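Local coordinates for phosphorylated carbohydrates phosphatase TM_1254 (Thermotoga maritima msb8, PDB 3KBB), which removes phosphate from phosphorylated sugars such as erythrose 4-phosphate and fructose 6-phosphate with the help of a divalent metal ion, cobalt giving the highest activity, at residues Leu105-Pro110 with Met130-Gln135; Arg24-Ser29 with His72-Arg77. All coordinates share one frame; numbering follows the deposited sequence.

Interaction 1: residues Leu105-Pro110 with Met130-Gln135. With SO4 (sulfate ion), chain D.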
loop_
_atom_site.group_PDB
_atom_site.type_symbol
_atom_site.label_atom_id
_atom_site.label_comp_id
_atom_site.label_asym_id
_atom_site.label_seq_id
_atom_site.Cartn_x
_atom_site.Cartn_y
_atom_site.Cartn_z
ATOM N N LEU A 105 8.558 0.810 -7.590
ATOM C CA LEU A 105 7.327 0.755 -6.813
ATOM C C LEU A 105 6.546 -0.470 -7.289
ATOM O O LEU A 105 6.475 -0.734 -8.499
ATOM C CB LEU A 105 6.482 1.987 -7.133
ATOM C CG LEU A 105 5.221 1.871 -6.293
ATOM C CD1 LEU A 105 5.436 2.424 -4.893
ATOM C CD2 LEU A 105 4.010 2.478 -6.984
ATOM N N ALA A 106 5.973 -1.241 -6.362
ATOM C CA ALA A 106 5.055 -2.312 -6.734
ATOM C C ALA A 106 3.800 -2.117 -5.862
ATOM O O ALA A 106 3.901 -1.917 -4.637
ATOM C CB ALA A 106 5.670 -3.696 -6.555
ATOM N N THR A 107 2.626 -2.129 -6.478
ATOM C CA THR A 107 1.400 -1.958 -5.716
ATOM C C THR A 107 0.279 -2.755 -6.338
ATOM O O THR A 107 0.217 -2.863 -7.563
ATOM C CB THR A 107 0.976 -0.481 -5.612
ATOM O OG1 THR A 107 -0.253 -0.381 -4.883
ATOM C CG2 THR A 107 0.802 0.163 -7.023
ATOM N N SER A 108 -0.618 -3.290 -5.504
ATOM C CA SER A 108 -1.810 -3.957 -6.001
ATOM C C SER A 108 -2.841 -2.952 -6.538
ATOM O O SER A 108 -3.810 -3.334 -7.205
ATOM C CB SER A 108 -2.458 -4.776 -4.862
ATOM O OG SER A 108 -1.520 -5.719 -4.355
ATOM N N THR A 109 -2.682 -1.682 -6.172
ATOM C CA THR A 109 -3.616 -0.625 -6.568
ATOM C C THR A 109 -3.487 -0.394 -8.072
ATOM O O THR A 109 -2.364 -0.340 -8.569
ATOM C CB THR A 109 -3.255 0.695 -5.866
ATOM O OG1 THR A 109 -3.380 0.525 -4.444
ATOM C CG2 THR A 109 -4.188 1.802 -6.310
ATOM N N PRO A 110 -4.626 -0.308 -8.793
ATOM C CA PRO A 110 -4.554 0.002 -10.250
ATOM C C PRO A 110 -3.798 1.265 -10.560
ATOM O O PRO A 110 -3.813 2.236 -9.802
ATOM C CB PRO A 110 -6.029 0.164 -10.662
ATOM C CG PRO A 110 -6.761 -0.754 -9.714
ATOM C CD PRO A 110 -6.021 -0.527 -8.369
HETATM N N MSE A 130 7.686 1.341 -12.155
HETATM C CA MSE A 130 6.524 1.243 -11.270
HETATM C C MSE A 130 5.586 0.202 -11.870
HETATM O O MSE A 130 5.352 0.222 -13.092
HETATM C CB MSE A 130 5.808 2.596 -11.144
HETATM C CG MSE A 130 6.683 3.811 -10.616
HETATM SE SE MSE A 130 5.590 5.328 -10.189
HETATM C CE MSE A 130 5.263 6.004 -12.016
ATOM N N VAL A 131 5.130 -0.754 -11.069
ATOM C CA VAL A 131 4.229 -1.813 -11.564
ATOM C C VAL A 131 2.970 -1.762 -10.693
ATOM O O VAL A 131 3.079 -1.600 -9.453
ATOM C CB VAL A 131 4.913 -3.201 -11.461
ATOM C CG1 VAL A 131 3.930 -4.311 -11.768
ATOM C CG2 VAL A 131 6.130 -3.313 -12.429
ATOM N N PHE A 132 1.790 -1.919 -11.324
ATOM C CA PHE A 132 0.497 -1.671 -10.679
ATOM C C PHE A 132 -0.353 -2.931 -10.785
ATOM O O PHE A 132 -0.041 -3.808 -11.563
ATOM C CB PHE A 132 -0.187 -0.468 -11.367
ATOM C CG PHE A 132 0.649 0.785 -11.279
ATOM C CD1 PHE A 132 0.623 1.559 -10.133
ATOM C CD2 PHE A 132 1.482 1.135 -12.329
ATOM C CE1 PHE A 132 1.414 2.704 -10.016
ATOM C CE2 PHE A 132 2.308 2.265 -12.210
ATOM C CZ PHE A 132 2.251 3.039 -11.045
ATOM N N GLY A 133 -1.398 -3.012 -9.971
ATOM C CA GLY A 133 -2.132 -4.273 -9.837
ATOM C C GLY A 133 -2.906 -4.706 -11.065
ATOM O O GLY A 133 -3.176 -5.916 -11.274
ATOM N N ASP A 134 -3.263 -3.729 -11.898
ATOM C CA ASP A 134 -3.958 -4.022 -13.156
ATOM C C ASP A 134 -3.024 -4.362 -14.295
ATOM O O ASP A 134 -3.454 -4.416 -15.453
ATOM C CB ASP A 134 -4.919 -2.871 -13.567
ATOM C CG ASP A 134 -4.240 -1.473 -13.662
ATOM O OD1 ASP A 134 -3.106 -1.221 -13.182
ATOM O OD2 ASP A 134 -4.911 -0.577 -14.251
ATOM N N GLN A 135 -1.739 -4.546 -13.975
ATOM C CA GLN A 135 -0.725 -4.917 -14.970
ATOM C C GLN A 135 -0.280 -6.381 -14.897
ATOM O O GLN A 135 0.601 -6.795 -15.650
ATOM C CB GLN A 135 0.471 -3.973 -14.836
ATOM C CG GLN A 135 0.101 -2.543 -15.172
ATOM C CD GLN A 135 1.290 -1.602 -15.119
ATOM O OE1 GLN A 135 2.234 -1.807 -14.351
ATOM N NE2 GLN A 135 1.247 -0.560 -15.935
HETATM S S SO4 D . -0.620 -2.000 -2.212
HETATM O O1 SO4 D . 0.284 -0.843 -2.295
HETATM O O2 SO4 D . -1.023 -2.227 -0.827
HETATM O O3 SO4 D . -1.891 -1.702 -2.910
HETATM O O4 SO4 D . -0.022 -3.284 -2.717
#

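Interaction 2: residues Arg24-Ser29 with His72-Arg77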
loop_
_atom_site.group_PDB
_atom_site.type_symbol
_atom_site.label_atom_id
_atom_site.label_comp_id
_atom_site.label_asym_id
_atom_site.label_seq_id
_atom_site.Cartn_x
_atom_site.Cartn_y
_atom_site.Cartn_z
ATOM N N ARG A 24 -17.456 7.290 7.378
ATOM C CA ARG A 24 -18.234 8.164 8.283
ATOM C C ARG A 24 -18.882 9.313 7.507
ATOM O O ARG A 24 -20.074 9.616 7.718
ATOM C CB ARG A 24 -17.350 8.668 9.437
ATOM C CG ARG A 24 -18.146 9.293 10.624
ATOM C CD ARG A 24 -17.290 10.260 11.459
ATOM N NE ARG A 24 -16.869 11.399 10.662
ATOM C CZ ARG A 24 -17.628 12.454 10.388
ATOM N NH1 ARG A 24 -18.863 12.559 10.916
ATOM N NH2 ARG A 24 -17.140 13.428 9.633
ATOM N N ARG A 25 -18.131 9.951 6.613
ATOM C CA ARG A 25 -18.678 10.987 5.739
ATOM C C ARG A 25 -19.776 10.500 4.791
ATOM O O ARG A 25 -20.757 11.222 4.537
ATOM C CB ARG A 25 -17.573 11.636 4.914
ATOM C CG ARG A 25 -16.692 12.555 5.733
ATOM C CD ARG A 25 -15.675 13.278 4.833
ATOM N NE ARG A 25 -14.613 13.947 5.590
ATOM C CZ ARG A 25 -13.838 14.899 5.079
ATOM N NH1 ARG A 25 -14.004 15.290 3.809
ATOM N NH2 ARG A 25 -12.887 15.456 5.824
ATOM N N VAL A 26 -19.598 9.298 4.245
ATOM C CA VAL A 26 -20.633 8.702 3.408
ATOM C C VAL A 26 -21.922 8.585 4.216
ATOM O O VAL A 26 -22.969 9.093 3.780
ATOM C CB VAL A 26 -20.237 7.317 2.901
ATOM C CG1 VAL A 26 -21.418 6.660 2.150
ATOM C CG2 VAL A 26 -19.030 7.440 2.020
ATOM N N ALA A 27 -21.830 7.966 5.394
ATOM C CA ALA A 27 -23.001 7.751 6.249
ATOM C C ALA A 27 -23.630 9.105 6.563
ATOM O O ALA A 27 -24.867 9.276 6.475
ATOM C CB ALA A 27 -22.588 7.053 7.505
ATOM N N GLU A 28 -22.780 10.067 6.938
ATOM C CA GLU A 28 -23.241 11.411 7.286
ATOM C C GLU A 28 -23.970 12.085 6.113
ATOM O O GLU A 28 -24.959 12.807 6.311
ATOM C CB GLU A 28 -22.040 12.250 7.761
ATOM C CG GLU A 28 -22.335 13.695 7.987
ATOM C CD GLU A 28 -21.144 14.452 8.516
ATOM O OE1 GLU A 28 -20.772 14.235 9.696
ATOM O OE2 GLU A 28 -20.598 15.247 7.767
ATOM N N SER A 29 -23.509 11.835 4.891
ATOM C CA SER A 29 -24.149 12.430 3.714
ATOM C C SER A 29 -25.586 11.902 3.521
ATOM O O SER A 29 -26.395 12.562 2.863
ATOM C CB SER A 29 -23.299 12.233 2.421
ATOM O OG SER A 29 -23.402 10.916 1.917
ATOM N N HIS A 72 -16.778 6.684 -3.453
ATOM C CA HIS A 72 -15.678 7.126 -4.303
ATOM C C HIS A 72 -15.347 8.603 -4.037
ATOM O O HIS A 72 -14.194 8.954 -3.786
ATOM C CB HIS A 72 -16.027 6.848 -5.770
ATOM C CG HIS A 72 -14.948 7.221 -6.739
ATOM N ND1 HIS A 72 -13.714 6.603 -6.756
ATOM C CD2 HIS A 72 -14.917 8.148 -7.730
ATOM C CE1 HIS A 72 -12.970 7.131 -7.714
ATOM N NE2 HIS A 72 -13.678 8.068 -8.324
ATOM N N GLU A 73 -16.377 9.444 -4.055
ATOM C CA GLU A 73 -16.266 10.888 -3.808
ATOM C C GLU A 73 -15.683 11.231 -2.427
ATOM O O GLU A 73 -14.783 12.080 -2.318
ATOM C CB GLU A 73 -17.643 11.550 -3.989
ATOM C CG GLU A 73 -17.759 12.979 -3.427
ATOM C CD GLU A 73 -19.160 13.569 -3.544
ATOM O OE1 GLU A 73 -20.134 12.943 -3.057
ATOM O OE2 GLU A 73 -19.282 14.677 -4.115
ATOM N N GLU A 74 -16.195 10.578 -1.385
ATOM C CA GLU A 74 -15.731 10.839 -0.022
ATOM C C GLU A 74 -14.285 10.380 0.226
ATOM O O GLU A 74 -13.527 11.060 0.930
ATOM C CB GLU A 74 -16.692 10.237 1.017
ATOM C CG GLU A 74 -18.140 10.748 0.933
ATOM C CD GLU A 74 -18.334 12.255 1.207
ATOM O OE1 GLU A 74 -17.348 13.028 1.386
ATOM O OE2 GLU A 74 -19.529 12.663 1.236
ATOM N N LYS A 75 -13.896 9.242 -0.348
ATOM C CA LYS A 75 -12.501 8.790 -0.258
ATOM C C LYS A 75 -11.534 9.795 -0.903
ATOM O O LYS A 75 -10.474 10.084 -0.352
ATOM C CB LYS A 75 -12.328 7.398 -0.872
ATOM C CG LYS A 75 -12.904 6.291 -0.017
ATOM C CD LYS A 75 -12.839 4.918 -0.700
ATOM C CE LYS A 75 -11.435 4.288 -0.597
ATOM N NZ LYS A 75 -11.458 2.884 -1.089
ATOM N N LYS A 76 -11.914 10.342 -2.057
ATOM C CA LYS A 76 -11.084 11.327 -2.746
ATOM C C LYS A 76 -10.842 12.541 -1.875
ATOM O O LYS A 76 -9.712 13.008 -1.758
ATOM C CB LYS A 76 -11.735 11.757 -4.078
ATOM C CG LYS A 76 -11.511 10.780 -5.236
ATOM C CD LYS A 76 -10.032 10.725 -5.650
ATOM C CE LYS A 76 -9.854 10.364 -7.125
ATOM N NZ LYS A 76 -10.391 9.014 -7.464
ATOM N N ARG A 77 -11.913 13.044 -1.270
ATOM C CA ARG A 77 -11.868 14.224 -0.427
ATOM C C ARG A 77 -11.020 13.985 0.803
ATOM O O ARG A 77 -10.153 14.802 1.124
ATOM C CB ARG A 77 -13.275 14.613 0.005
ATOM C CG ARG A 77 -14.152 15.116 -1.124
ATOM C CD ARG A 77 -15.442 15.708 -0.575
ATOM N NE ARG A 77 -16.559 15.607 -1.515
ATOM C CZ ARG A 77 -16.804 16.458 -2.510
ATOM N NH1 ARG A 77 -16.004 17.499 -2.731
ATOM N NH2 ARG A 77 -17.857 16.262 -3.295
HETATM O O HOH W 1 -16.856 15.740 2.235
#

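Interaction 1: residues Leu105-Pro110 with Met130-Gln135
L105 and A106 pair with M130 and V131 as neighbouring parallel strands, and two backbone bonds hold the pair: V131 N donates to L105 O at 2.9 Å, and T107 N donates to V131 O. The CA atoms of M130 and A106 add C-H...O contacts to the same two carbonyls. Past the strand ends a third bond, nearly straight at 172°, runs from G133 N to T109 O, with the donor well above the carbonyl plane.

Apolar contact gathers on the face of L105 and M130. CB of L105 touches CG of the selenomethionine M130 at 3.9 Å, while L105 CD2 reaches CE1 of the F132 ring, the two side chains crossing at about a right angle. T107 CG2 comes to 3.4 Å from F132 CD1, obliquely to the ring.

Polar atoms line the loop. T109 O is a polar neighbour of the F132 ring, lying at its edge and in its plane. P110 packs its CA 3.5 Å from D134 OD1, an oxygen that also accepts from Q111 N at the start of helix 111-120. With OG1 anti to its backbone N (chi1 178°), T107 accepts through OG1 from T109 N at 3.0 Å in an ST turn. T107 OG1 also donates to sulfate O1 at 2.7 Å, and S108 N meets sulfate O4 almost straight (173°). K140 and the backbone N of D9 also bind this ion.

T107 sits close to D7, the nucleophile by similarity. A threonine or serine at the end of the second strand of the Rossmann-like core is the HAD motif II, which in this superfamily binds the substrate phosphate; the sulfate probably marks that site.

Interaction 2: residues Arg24-Ser29 with His72-Arg77
Two torsions fold E74 against the helix of R25 and V26: chi1 sets CG anti to its carbonyl carbon, and the bend at chi2 (-63°) brings CD beside R25 CB. R25 itself runs extended from CG to NE. The contact belongs to the helical cap that HAD phosphatases of the beta-phosphoglucomutase type insert between the first two strands of the core. It packs helix 19-29 on helix 64-82, and the axes of segments 24-29 and 72-77 approach to 9.2 Å at 130°, nearer antiparallel than parallel.

The buried E74 side chain crosses those of R25 and V26 obliquely. Its CG meets V26 CG2 at 3.6 Å, and V26 also rests on F67 and V71 of the longer helix. E74 OE1 lies 3.8 Å from R25 CB and equally far from R25 CD, so the carboxylate is flanked by the aliphatic part of the arginine, while OE2 lies near R25 O and S29 CB.

The charged ends do not meet directly. R25 NH1 stays 4.7 Å from E74 OE1, the guanidinium and carboxylate planes standing 79° apart, and the guanidinium is held by E21 and E81 instead. A water bridges the two groups, accepting only a weak bond from R25 NH1. Within its own helix E74 has a long salt bridge to R77 NE. An alanine in place of E74 would probably open a gap beside V26 CG2 and leave the bridging water without its acceptor.

R25 NH1 also touches R77 CB. The firmer half of the water bridge is the bond that the water donates to E74 OE1, at 2.9 Å.

Followed from the N terminus, the chain makes the first core strand, 3-7, and then enters the helical cap. Interaction 2 closes first: 24-29 meets 72-77 after an intervening excursion of 42 residues, made largely of helices, so two cap helices distant in sequence are brought together. The chain then returns to the core, where interaction 1 closes a shorter excursion of 19 residues through helix 111-120, the crossover of a beta-alpha-beta unit. The two loops follow in series, neither nesting nor crossing. Their centres lie about 25 Å apart and their nearest atoms about 9 Å, one contact joining helices within the cap, the other joining edge strand 129-131 to strand 102-106 beside the probable phosphate site.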